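Local coordinates for tryptophan synthase alpha chain (Chlamydia trachomatis, PDB 6V82), which probably performs the aldol cleavage of indoleglycerol phosphate to indole and glyceraldehyde 3-phosphate, as the alpha subunit of tryptophan synthase, at residues Q165-P176 and H197-R206; C209-L218 and A245-G253. All coordinates share one frame; numbering follows the deposited sequence.

Contact 1. Residues Q165-P176 and H197-R206; sequences QEYARGFLYYIP and HFDLPIVDRR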
loop_
_atom_site.group_PDB
_atom_site.type_symbol
_atom_site.label_atom_id
_atom_site.label_comp_id
_atom_site.label_asym_id
_atom_site.label_seq_id
_atom_site.Cartn_x
_atom_site.Cartn_y
_atom_site.Cartn_z
ATOM N N GLN A 165 -38.518 -30.864 -23.722
ATOM C CA GLN A 165 -39.338 -31.999 -24.136
ATOM C C GLN A 165 -38.651 -32.830 -25.211
ATOM O O GLN A 165 -38.850 -34.050 -25.279
ATOM C CB GLN A 165 -40.689 -31.499 -24.637
ATOM C CG GLN A 165 -41.659 -32.577 -25.025
ATOM C CD GLN A 165 -43.008 -32.001 -25.343
ATOM O OE1 GLN A 165 -43.294 -30.848 -25.013
ATOM N NE2 GLN A 165 -43.851 -32.790 -25.993
ATOM N N GLU A 166 -37.840 -32.190 -26.055
ATOM C CA GLU A 166 -37.094 -32.907 -27.083
ATOM C C GLU A 166 -36.215 -33.998 -26.476
ATOM O O GLU A 166 -36.255 -35.155 -26.910
ATOM C CB GLU A 166 -36.249 -31.918 -27.883
ATOM C CG GLU A 166 -35.423 -32.540 -28.990
ATOM C CD GLU A 166 -36.114 -32.476 -30.336
ATOM O OE1 GLU A 166 -37.359 -32.621 -30.380
ATOM O OE2 GLU A 166 -35.408 -32.266 -31.347
ATOM N N TYR A 167 -35.425 -33.651 -25.457
ATOM C CA TYR A 167 -34.402 -34.553 -24.943
ATOM C C TYR A 167 -34.798 -35.310 -23.677
ATOM O O TYR A 167 -34.147 -36.311 -23.352
ATOM C CB TYR A 167 -33.107 -33.773 -24.676
ATOM C CG TYR A 167 -32.498 -33.199 -25.937
ATOM C CD1 TYR A 167 -32.019 -34.038 -26.937
ATOM C CD2 TYR A 167 -32.404 -31.823 -26.132
ATOM C CE1 TYR A 167 -31.463 -33.529 -28.093
ATOM C CE2 TYR A 167 -31.848 -31.301 -27.293
ATOM C CZ TYR A 167 -31.380 -32.162 -28.267
ATOM O OH TYR A 167 -30.818 -31.673 -29.419
ATOM N N ALA A 168 -35.834 -34.884 -22.962
ATOM C CA ALA A 168 -36.172 -35.528 -21.699
ATOM C C ALA A 168 -36.704 -36.936 -21.926
ATOM O O ALA A 168 -37.522 -37.174 -22.817
ATOM C CB ALA A 168 -37.201 -34.701 -20.931
ATOM N N ARG A 169 -36.221 -37.874 -21.114
ATOM C CA ARG A 169 -36.702 -39.250 -21.094
ATOM C C ARG A 169 -36.742 -39.724 -19.648
ATOM O O ARG A 169 -36.091 -39.155 -18.770
ATOM C CB ARG A 169 -35.808 -40.205 -21.911
ATOM C CG ARG A 169 -35.590 -39.836 -23.372
ATOM C CD ARG A 169 -36.856 -40.010 -24.189
ATOM N NE ARG A 169 -36.580 -39.892 -25.614
ATOM C CZ ARG A 169 -36.654 -38.755 -26.299
ATOM N NH1 ARG A 169 -37.005 -37.629 -25.688
ATOM N NH2 ARG A 169 -36.377 -38.749 -27.600
ATOM N N GLY A 170 -37.500 -40.788 -19.408
ATOM C CA GLY A 170 -37.583 -41.354 -18.074
ATOM C C GLY A 170 -38.479 -40.586 -17.116
ATOM O O GLY A 170 -39.629 -40.977 -16.885
ATOM N N PHE A 171 -37.949 -39.509 -16.533
ATOM C CA PHE A 171 -38.725 -38.630 -15.668
ATOM C C PHE A 171 -38.021 -37.283 -15.630
ATOM O O PHE A 171 -36.857 -37.159 -16.020
ATOM C CB PHE A 171 -38.882 -39.206 -14.261
ATOM C CG PHE A 171 -37.597 -39.250 -13.486
ATOM C CD1 PHE A 171 -37.293 -38.261 -12.567
ATOM C CD2 PHE A 171 -36.684 -40.275 -13.690
ATOM C CE1 PHE A 171 -36.103 -38.291 -11.854
ATOM C CE2 PHE A 171 -35.491 -40.313 -12.980
ATOM C CZ PHE A 171 -35.203 -39.317 -12.059
ATOM N N LEU A 172 -38.747 -36.275 -15.158
ATOM C CA LEU A 172 -38.247 -34.912 -15.038
ATOM C C LEU A 172 -38.143 -34.535 -13.573
ATOM O O LEU A 172 -39.080 -34.759 -12.798
ATOM C CB LEU A 172 -39.160 -33.914 -15.739
ATOM C CG LEU A 172 -38.857 -33.644 -17.200
ATOM C CD1 LEU A 172 -39.966 -32.783 -17.772
ATOM C CD2 LEU A 172 -37.512 -32.954 -17.330
ATOM N N TYR A 173 -37.013 -33.960 -13.201
ATOM C CA TYR A 173 -36.913 -33.309 -11.913
ATOM C C TYR A 173 -37.530 -31.920 -11.995
ATOM O O TYR A 173 -37.422 -31.226 -13.010
ATOM C CB TYR A 173 -35.464 -33.201 -11.474
ATOM C CG TYR A 173 -34.890 -34.438 -10.845
ATOM C CD1 TYR A 173 -35.474 -34.999 -9.723
ATOM C CD2 TYR A 173 -33.725 -35.011 -11.338
ATOM C CE1 TYR A 173 -34.933 -36.116 -9.128
ATOM C CE2 TYR A 173 -33.172 -36.121 -10.748
ATOM C CZ TYR A 173 -33.781 -36.671 -9.641
ATOM O OH TYR A 173 -33.240 -37.787 -9.045
ATOM N N TYR A 174 -38.172 -31.517 -10.905
ATOM C CA TYR A 174 -38.846 -30.233 -10.809
ATOM C C TYR A 174 -38.367 -29.527 -9.552
ATOM O O TYR A 174 -38.336 -30.132 -8.478
ATOM C CB TYR A 174 -40.360 -30.426 -10.780
ATOM C CG TYR A 174 -41.113 -29.149 -10.945
ATOM C CD1 TYR A 174 -41.469 -28.392 -9.838
ATOM C CD2 TYR A 174 -41.459 -28.684 -12.205
ATOM C CE1 TYR A 174 -42.153 -27.212 -9.974
ATOM C CE2 TYR A 174 -42.151 -27.494 -12.357
ATOM C CZ TYR A 174 -42.497 -26.760 -11.230
ATOM O OH TYR A 174 -43.183 -25.569 -11.344
ATOM N N ILE A 175 -37.978 -28.261 -9.688
ATOM C CA ILE A 175 -37.536 -27.454 -8.548
ATOM C C ILE A 175 -38.553 -26.349 -8.305
ATOM O O ILE A 175 -38.442 -25.275 -8.911
ATOM C CB ILE A 175 -36.149 -26.837 -8.778
ATOM C CG1 ILE A 175 -35.257 -27.771 -9.587
ATOM C CG2 ILE A 175 -35.505 -26.507 -7.448
ATOM C CD1 ILE A 175 -33.962 -27.127 -10.005
ATOM N N PRO A 176 -39.541 -26.551 -7.444
ATOM C CA PRO A 176 -40.598 -25.547 -7.274
ATOM C C PRO A 176 -40.158 -24.386 -6.387
ATOM O O PRO A 176 -39.074 -24.389 -5.801
ATOM C CB PRO A 176 -41.738 -26.342 -6.630
ATOM C CG PRO A 176 -41.052 -27.455 -5.911
ATOM C CD PRO A 176 -39.811 -27.788 -6.691
ATOM N N HIS A 197 -48.083 -31.700 -19.637
ATOM C CA HIS A 197 -47.341 -31.132 -20.762
ATOM C C HIS A 197 -46.303 -32.119 -21.299
ATOM O O HIS A 197 -46.166 -32.280 -22.518
ATOM C CB HIS A 197 -46.682 -29.816 -20.334
ATOM C CG HIS A 197 -46.025 -29.052 -21.450
ATOM N ND1 HIS A 197 -45.476 -29.655 -22.561
ATOM C CD2 HIS A 197 -45.817 -27.722 -21.608
ATOM C CE1 HIS A 197 -44.962 -28.734 -23.356
ATOM N NE2 HIS A 197 -45.157 -27.553 -22.801
ATOM N N PHE A 198 -45.570 -32.794 -20.410
ATOM C CA PHE A 198 -44.481 -33.664 -20.835
ATOM C C PHE A 198 -44.859 -35.134 -20.936
ATOM O O PHE A 198 -44.138 -35.888 -21.600
ATOM C CB PHE A 198 -43.289 -33.536 -19.883
ATOM C CG PHE A 198 -42.570 -32.238 -20.009
ATOM C CD1 PHE A 198 -41.619 -32.055 -20.998
ATOM C CD2 PHE A 198 -42.853 -31.189 -19.151
ATOM C CE1 PHE A 198 -40.957 -30.849 -21.129
ATOM C CE2 PHE A 198 -42.197 -29.981 -19.275
ATOM C CZ PHE A 198 -41.247 -29.807 -20.268
ATOM N N ASP A 199 -45.957 -35.556 -20.308
ATOM C CA ASP A 199 -46.313 -36.974 -20.195
ATOM C C ASP A 199 -45.098 -37.811 -19.781
ATOM O O ASP A 199 -44.686 -38.760 -20.455
ATOM C CB ASP A 199 -46.936 -37.494 -21.491
ATOM C CG ASP A 199 -47.691 -38.796 -21.290
ATOM O OD1 ASP A 199 -48.650 -38.820 -20.484
ATOM O OD2 ASP A 199 -47.325 -39.798 -21.937
ATOM N N LEU A 200 -44.498 -37.407 -18.669
ATOM C CA LEU A 200 -43.421 -38.092 -17.976
ATOM C C LEU A 200 -43.674 -37.891 -16.491
ATOM O O LEU A 200 -44.321 -36.909 -16.105
ATOM C CB LEU A 200 -42.035 -37.528 -18.346
ATOM C CG LEU A 200 -41.407 -37.758 -19.727
ATOM C CD1 LEU A 200 -40.106 -36.966 -19.856
ATOM C CD2 LEU A 200 -41.154 -39.243 -19.991
ATOM N N PRO A 201 -43.198 -38.798 -15.639
ATOM C CA PRO A 201 -43.296 -38.545 -14.195
ATOM C C PRO A 201 -42.481 -37.314 -13.815
ATOM O O PRO A 201 -41.400 -37.068 -14.357
ATOM C CB PRO A 201 -42.728 -39.822 -13.563
ATOM C CG PRO A 201 -42.699 -40.836 -14.668
ATOM C CD PRO A 201 -42.523 -40.069 -15.932
ATOM N N ILE A 202 -43.026 -36.520 -12.893
ATOM C CA ILE A 202 -42.382 -35.302 -12.417
ATOM C C ILE A 202 -42.033 -35.517 -10.953
ATOM O O ILE A 202 -42.918 -35.802 -10.134
ATOM C CB ILE A 202 -43.284 -34.073 -12.589
ATOM C CG1 ILE A 202 -43.878 -34.043 -13.993
ATOM C CG2 ILE A 202 -42.496 -32.812 -12.349
ATOM C CD1 ILE A 202 -42.849 -34.001 -15.079
ATOM N N VAL A 203 -40.752 -35.388 -10.622
ATOM C CA VAL A 203 -40.265 -35.647 -9.274
ATOM C C VAL A 203 -39.775 -34.342 -8.665
ATOM O O VAL A 203 -38.930 -33.653 -9.252
ATOM C CB VAL A 203 -39.152 -36.709 -9.268
ATOM C CG1 VAL A 203 -38.585 -36.880 -7.859
ATOM C CG2 VAL A 203 -39.692 -38.020 -9.802
ATOM N N ASP A 204 -40.311 -34.009 -7.487
ATOM C CA ASP A 204 -39.816 -32.892 -6.692
ATOM C C ASP A 204 -38.362 -33.133 -6.291
ATOM O O ASP A 204 -38.043 -34.113 -5.603
ATOM C CB ASP A 204 -40.695 -32.717 -5.452
ATOM C CG ASP A 204 -40.522 -31.356 -4.777
ATOM O OD1 ASP A 204 -39.387 -30.830 -4.743
ATOM O OD2 ASP A 204 -41.539 -30.817 -4.272
ATOM N N ARG A 205 -37.489 -32.221 -6.711
ATOM C CA ARG A 205 -36.047 -32.319 -6.522
ATOM C C ARG A 205 -35.598 -31.960 -5.106
ATOM O O ARG A 205 -34.412 -32.101 -4.792
ATOM C CB ARG A 205 -35.364 -31.416 -7.561
ATOM C CG ARG A 205 -33.830 -31.400 -7.602
ATOM C CD ARG A 205 -33.216 -32.731 -7.989
ATOM N NE ARG A 205 -31.759 -32.633 -8.071
ATOM C CZ ARG A 205 -30.933 -33.676 -8.203
ATOM N NH1 ARG A 205 -31.414 -34.921 -8.279
ATOM N NH2 ARG A 205 -29.616 -33.472 -8.256
ATOM N N ARG A 206 -36.499 -31.524 -4.227
ATOM C CA ARG A 206 -36.061 -31.045 -2.923
ATOM C C ARG A 206 -35.555 -32.190 -2.049
ATOM O O ARG A 206 -35.991 -33.339 -2.160
ATOM C CB ARG A 206 -37.186 -30.296 -2.221
ATOM C CG ARG A 206 -38.177 -31.150 -1.458
ATOM C CD ARG A 206 -39.103 -30.250 -0.643
ATOM N NE ARG A 206 -40.245 -29.752 -1.414
ATOM C CZ ARG A 206 -40.249 -28.656 -2.173
ATOM N NH1 ARG A 206 -41.355 -28.315 -2.818
ATOM N NH2 ARG A 206 -39.162 -27.902 -2.296
#
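Arg205 lies across one face of the Tyr173 ring: its CD packs over the ring near CD1, while NH1 stands 3.2 Å from Tyr173 CZ, offset toward the rim. The guanidinium is turned 55° from the ring, and its CZ lies 4.4 Å from the ring centroid, a cation-pi contact. With CG anti to the backbone N (chi1 -177°) and a bend at chi2, the long chain of Arg205 can fold back over the tyrosine. The opposite face of the ring receives Phe171 CE1, so the tyrosine is sandwiched. Phe171 also presses CD1 on Val203 CG2. On the other face of the sheet, Leu172 puts CD1 over the Phe198 ring, 3.5 Å from its centroid, and Ile202 CD1 meets Leu172 CB; these aliphatic side chains suit the space between the sheet and helix 187-198, whose Phe191 touches Ile202. Four backbone bonds set the register, beginning with Leu172 N to Pro201 O at 2.9 Å and ending with Arg205 N to Tyr174 O at 2.9 Å. At the far end Asp204 OD1 accepts from Arg206 N in an Asx turn, and Asp204 OD2 forms a salt bridge with Arg206 NH1 at 2.9 Å and a hydrogen bond with Tyr220 OH. Glu44, a predicted proton acceptor, makes a hydrogen bond with Tyr173 OH and a salt bridge with Arg205 NH1. Strand 172-175, helix 187-198 and strand 202-205 form the right-handed beta-alpha-beta unit of a TIM barrel, here beside the predicted active site.

Contact 2. Residues C209-L218 and A245-G253; sequences CDKKEAAHVL and ALAQTVIPG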
loop_
_atom_site.group_PDB
_atom_site.type_symbol
_atom_site.label_atom_id
_atom_site.label_comp_id
_atom_site.label_asym_id
_atom_site.label_seq_id
_atom_site.Cartn_x
_atom_site.Cartn_y
_atom_site.Cartn_z
ATOM N N CYS A 209 -35.457 -35.747 4.085
ATOM C CA CYS A 209 -34.678 -36.458 5.085
ATOM C C CYS A 209 -35.509 -37.009 6.237
ATOM O O CYS A 209 -34.934 -37.609 7.153
ATOM C CB CYS A 209 -33.579 -35.547 5.640
ATOM S SG CYS A 209 -34.239 -34.084 6.422
ATOM N N ASP A 210 -36.829 -36.833 6.226
ATOM C CA ASP A 210 -37.693 -37.443 7.227
ATOM C C ASP A 210 -38.961 -37.943 6.548
ATOM O O ASP A 210 -39.340 -37.480 5.465
ATOM C CB ASP A 210 -38.035 -36.466 8.357
ATOM C CG ASP A 210 -38.848 -35.297 7.873
ATOM O OD1 ASP A 210 -40.036 -35.213 8.251
ATOM O OD2 ASP A 210 -38.303 -34.485 7.087
ATOM N N LYS A 211 -39.606 -38.910 7.207
ATOM C CA LYS A 211 -40.782 -39.558 6.634
ATOM C C LYS A 211 -41.919 -38.566 6.424
ATOM O O LYS A 211 -42.611 -38.610 5.399
ATOM C CB LYS A 211 -41.230 -40.701 7.542
ATOM C CG LYS A 211 -42.175 -41.685 6.893
ATOM C CD LYS A 211 -42.802 -42.604 7.932
ATOM C CE LYS A 211 -43.639 -41.816 8.929
ATOM N NZ LYS A 211 -44.412 -42.701 9.850
ATOM N N LYS A 212 -42.115 -37.653 7.382
ATOM C CA LYS A 212 -43.217 -36.699 7.304
ATOM C C LYS A 212 -43.159 -35.873 6.022
ATOM O O LYS A 212 -44.179 -35.690 5.347
ATOM C CB LYS A 212 -43.215 -35.789 8.533
ATOM C CG LYS A 212 -43.980 -36.342 9.738
ATOM C CD LYS A 212 -43.240 -37.480 10.453
ATOM C CE LYS A 212 -44.011 -37.928 11.695
ATOM N NZ LYS A 212 -43.210 -38.794 12.603
ATOM N N GLU A 213 -41.972 -35.360 5.663
ATOM C CA GLU A 213 -41.909 -34.545 4.456
ATOM C C GLU A 213 -41.992 -35.390 3.196
ATOM O O GLU A 213 -42.551 -34.934 2.193
ATOM C CB GLU A 213 -40.644 -33.684 4.421
ATOM C CG GLU A 213 -40.833 -32.448 3.525
ATOM C CD GLU A 213 -39.536 -31.724 3.147
ATOM O OE1 GLU A 213 -38.438 -32.219 3.493
ATOM O OE2 GLU A 213 -39.619 -30.663 2.483
ATOM N N ALA A 214 -41.456 -36.612 3.221
ATOM C CA ALA A 214 -41.556 -37.477 2.047
ATOM C C ALA A 214 -43.011 -37.786 1.730
ATOM O O ALA A 214 -43.439 -37.702 0.575
ATOM C CB ALA A 214 -40.765 -38.772 2.258
ATOM N N ALA A 215 -43.791 -38.141 2.753
ATOM C CA ALA A 215 -45.219 -38.348 2.542
ATOM C C ALA A 215 -45.883 -37.080 2.023
ATOM O O ALA A 215 -46.759 -37.139 1.152
ATOM C CB ALA A 215 -45.882 -38.811 3.836
ATOM N N HIS A 216 -45.462 -35.921 2.535
ATOM C CA HIS A 216 -46.007 -34.652 2.065
ATOM C C HIS A 216 -45.704 -34.437 0.585
ATOM O O HIS A 216 -46.589 -34.065 -0.197
ATOM C CB HIS A 216 -45.438 -33.507 2.897
ATOM C CG HIS A 216 -45.925 -32.161 2.472
ATOM N ND1 HIS A 216 -47.184 -31.694 2.785
ATOM C CD2 HIS A 216 -45.327 -31.184 1.747
ATOM C CE1 HIS A 216 -47.337 -30.482 2.280
ATOM N NE2 HIS A 216 -46.226 -30.150 1.647
ATOM N N VAL A 217 -44.449 -34.670 0.186
ATOM C CA VAL A 217 -44.037 -34.460 -1.199
ATOM C C VAL A 217 -44.808 -35.378 -2.143
ATOM O O VAL A 217 -45.220 -34.965 -3.234
ATOM C CB VAL A 217 -42.513 -34.653 -1.327
ATOM C CG1 VAL A 217 -42.119 -34.903 -2.778
ATOM C CG2 VAL A 217 -41.789 -33.445 -0.769
ATOM N N LEU A 218 -45.038 -36.631 -1.733
ATOM C CA LEU A 218 -45.681 -37.618 -2.598
ATOM C C LEU A 218 -47.154 -37.317 -2.885
ATOM O O LEU A 218 -47.728 -37.953 -3.776
ATOM C CB LEU A 218 -45.539 -39.015 -1.984
ATOM C CG LEU A 218 -44.107 -39.533 -1.843
ATOM C CD1 LEU A 218 -44.055 -40.795 -1.004
ATOM C CD2 LEU A 218 -43.454 -39.762 -3.202
ATOM N N ALA A 245 -31.381 -49.337 7.549
ATOM C CA ALA A 245 -32.280 -48.863 8.598
ATOM C C ALA A 245 -32.761 -47.444 8.329
ATOM O O ALA A 245 -33.950 -47.145 8.488
ATOM C CB ALA A 245 -31.581 -48.939 9.952
ATOM N N LEU A 246 -31.854 -46.555 7.922
ATOM C CA LEU A 246 -32.237 -45.169 7.667
ATOM C C LEU A 246 -33.255 -45.077 6.535
ATOM O O LEU A 246 -34.232 -44.322 6.630
ATOM C CB LEU A 246 -30.999 -44.331 7.342
ATOM C CG LEU A 246 -31.263 -42.857 7.040
ATOM C CD1 LEU A 246 -32.051 -42.226 8.182
ATOM C CD2 LEU A 246 -29.958 -42.103 6.798
ATOM N N ALA A 247 -33.036 -45.833 5.453
ATOM C CA ALA A 247 -34.005 -45.891 4.365
ATOM C C ALA A 247 -35.379 -46.296 4.877
ATOM O O ALA A 247 -36.397 -45.690 4.520
ATOM C CB ALA A 247 -33.531 -46.878 3.300
ATOM N N GLN A 248 -35.421 -47.325 5.726
ATOM C CA GLN A 248 -36.696 -47.878 6.163
ATOM C C GLN A 248 -37.492 -46.874 6.982
ATOM O O GLN A 248 -38.725 -46.871 6.917
ATOM C CB GLN A 248 -36.464 -49.166 6.957
ATOM C CG GLN A 248 -35.863 -50.305 6.124
ATOM C CD GLN A 248 -35.447 -51.516 6.960
ATOM O OE1 GLN A 248 -35.170 -51.405 8.156
ATOM N NE2 GLN A 248 -35.403 -52.679 6.326
ATOM N N THR A 249 -36.812 -46.008 7.746
ATOM C CA THR A 249 -37.508 -45.000 8.543
ATOM C C THR A 249 -37.929 -43.784 7.722
ATOM O O THR A 249 -38.877 -43.095 8.115
ATOM C CB THR A 249 -36.641 -44.536 9.725
ATOM O OG1 THR A 249 -35.478 -43.874 9.235
ATOM C CG2 THR A 249 -36.199 -45.703 10.581
ATOM N N VAL A 250 -37.265 -43.514 6.594
ATOM C CA VAL A 250 -37.555 -42.328 5.782
ATOM C C VAL A 250 -38.657 -42.594 4.763
ATOM O O VAL A 250 -39.491 -41.723 4.501
ATOM C CB VAL A 250 -36.267 -41.839 5.092
ATOM C CG1 VAL A 250 -36.590 -40.789 4.044
ATOM C CG2 VAL A 250 -35.306 -41.283 6.119
ATOM N N ILE A 251 -38.684 -43.787 4.181
ATOM C CA ILE A 251 -39.678 -44.147 3.173
ATOM C C ILE A 251 -41.023 -44.432 3.843
ATOM O O ILE A 251 -41.109 -45.319 4.708
ATOM C CB ILE A 251 -39.196 -45.348 2.348
ATOM C CG1 ILE A 251 -37.840 -45.031 1.714
ATOM C CG2 ILE A 251 -40.236 -45.722 1.298
ATOM C CD1 ILE A 251 -37.194 -46.206 1.019
ATOM N N PRO A 252 -42.090 -43.718 3.473
ATOM C CA PRO A 252 -43.384 -43.885 4.150
ATOM C C PRO A 252 -43.970 -45.282 3.994
ATOM O O PRO A 252 -43.560 -46.075 3.144
ATOM C CB PRO A 252 -44.273 -42.840 3.464
ATOM C CG PRO A 252 -43.317 -41.829 2.917
ATOM C CD PRO A 252 -42.106 -42.595 2.519
ATOM N N GLY A 253 -44.957 -45.578 4.839
ATOM C CA GLY A 253 -45.677 -46.842 4.776
ATOM C C GLY A 253 -44.944 -48.031 5.372
ATOM O O GLY A 253 -45.570 -48.987 5.833
HETATM O O HOH W 1 -45.676 -44.439 7.359
#
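Val250 O is met by carbon atoms of Lys211 and Ala214: Lys211 CA approaches it at 3.3 Å in a CA-H...O contact, Lys211 CB and CG lie close by, and Ala214 CB is 3.9 Å away. The methyl of alanine is small enough to let the end of the other helix come near. Lys211 CB also touches Thr249 O at 3.4 Å. Lys211 is extended at chi1 (-164°), which carries its aliphatic part along the chain end, and its CG reaches Pro252 CA at 3.7 Å. The compact Pro252 ring then lies against the helix: Pro252 CG is 4.0 Å from Ala214 CB, and it meets the end of the Leu218 side chain at CD1, 4.1 Å away. In the TIM barrel, helices 211-218 and 241-250 precede and follow strand 223-226 in the chain. Ala214, Leu218 and Pro252 all rest on Phe224 of that strand and Val250 on Val226, which brings both helices to one strand; their axes differ in direction by 53°. Asp210 is the N-cap of helix 211-218, its OD1 taking Glu213 N from above the carboxylate plane. Near the other helix's last turn Thr249 OG1 donates to Leu246 O, which also accepts from Val250 N. A water accepts from Gly253 N at 2.9 Å and, weakly, from Lys211 NZ.

Going from the N terminus, contact 1 closes first: strand 172-175 follows helix 158-167, and the chain returns through a partly unmodelled loop and helix 187-198 to set strand 202-205 beside it. Only then does contact 2 open, at helix 211-218; it closes after strand 223-226 and helices 229-236 and 241-250, at the C terminus. The two are in series, neither nested nor crossed. Strand 202-205 and helix 211-218 follow each other, and they touch as well: Asp204 CB packs on Val217 CG1, and Arg206 lies against Glu213 and Val217. Contact 1 thus joins neighbouring barrel strands, whereas contact 2 joins outer helices next to strand 223-226.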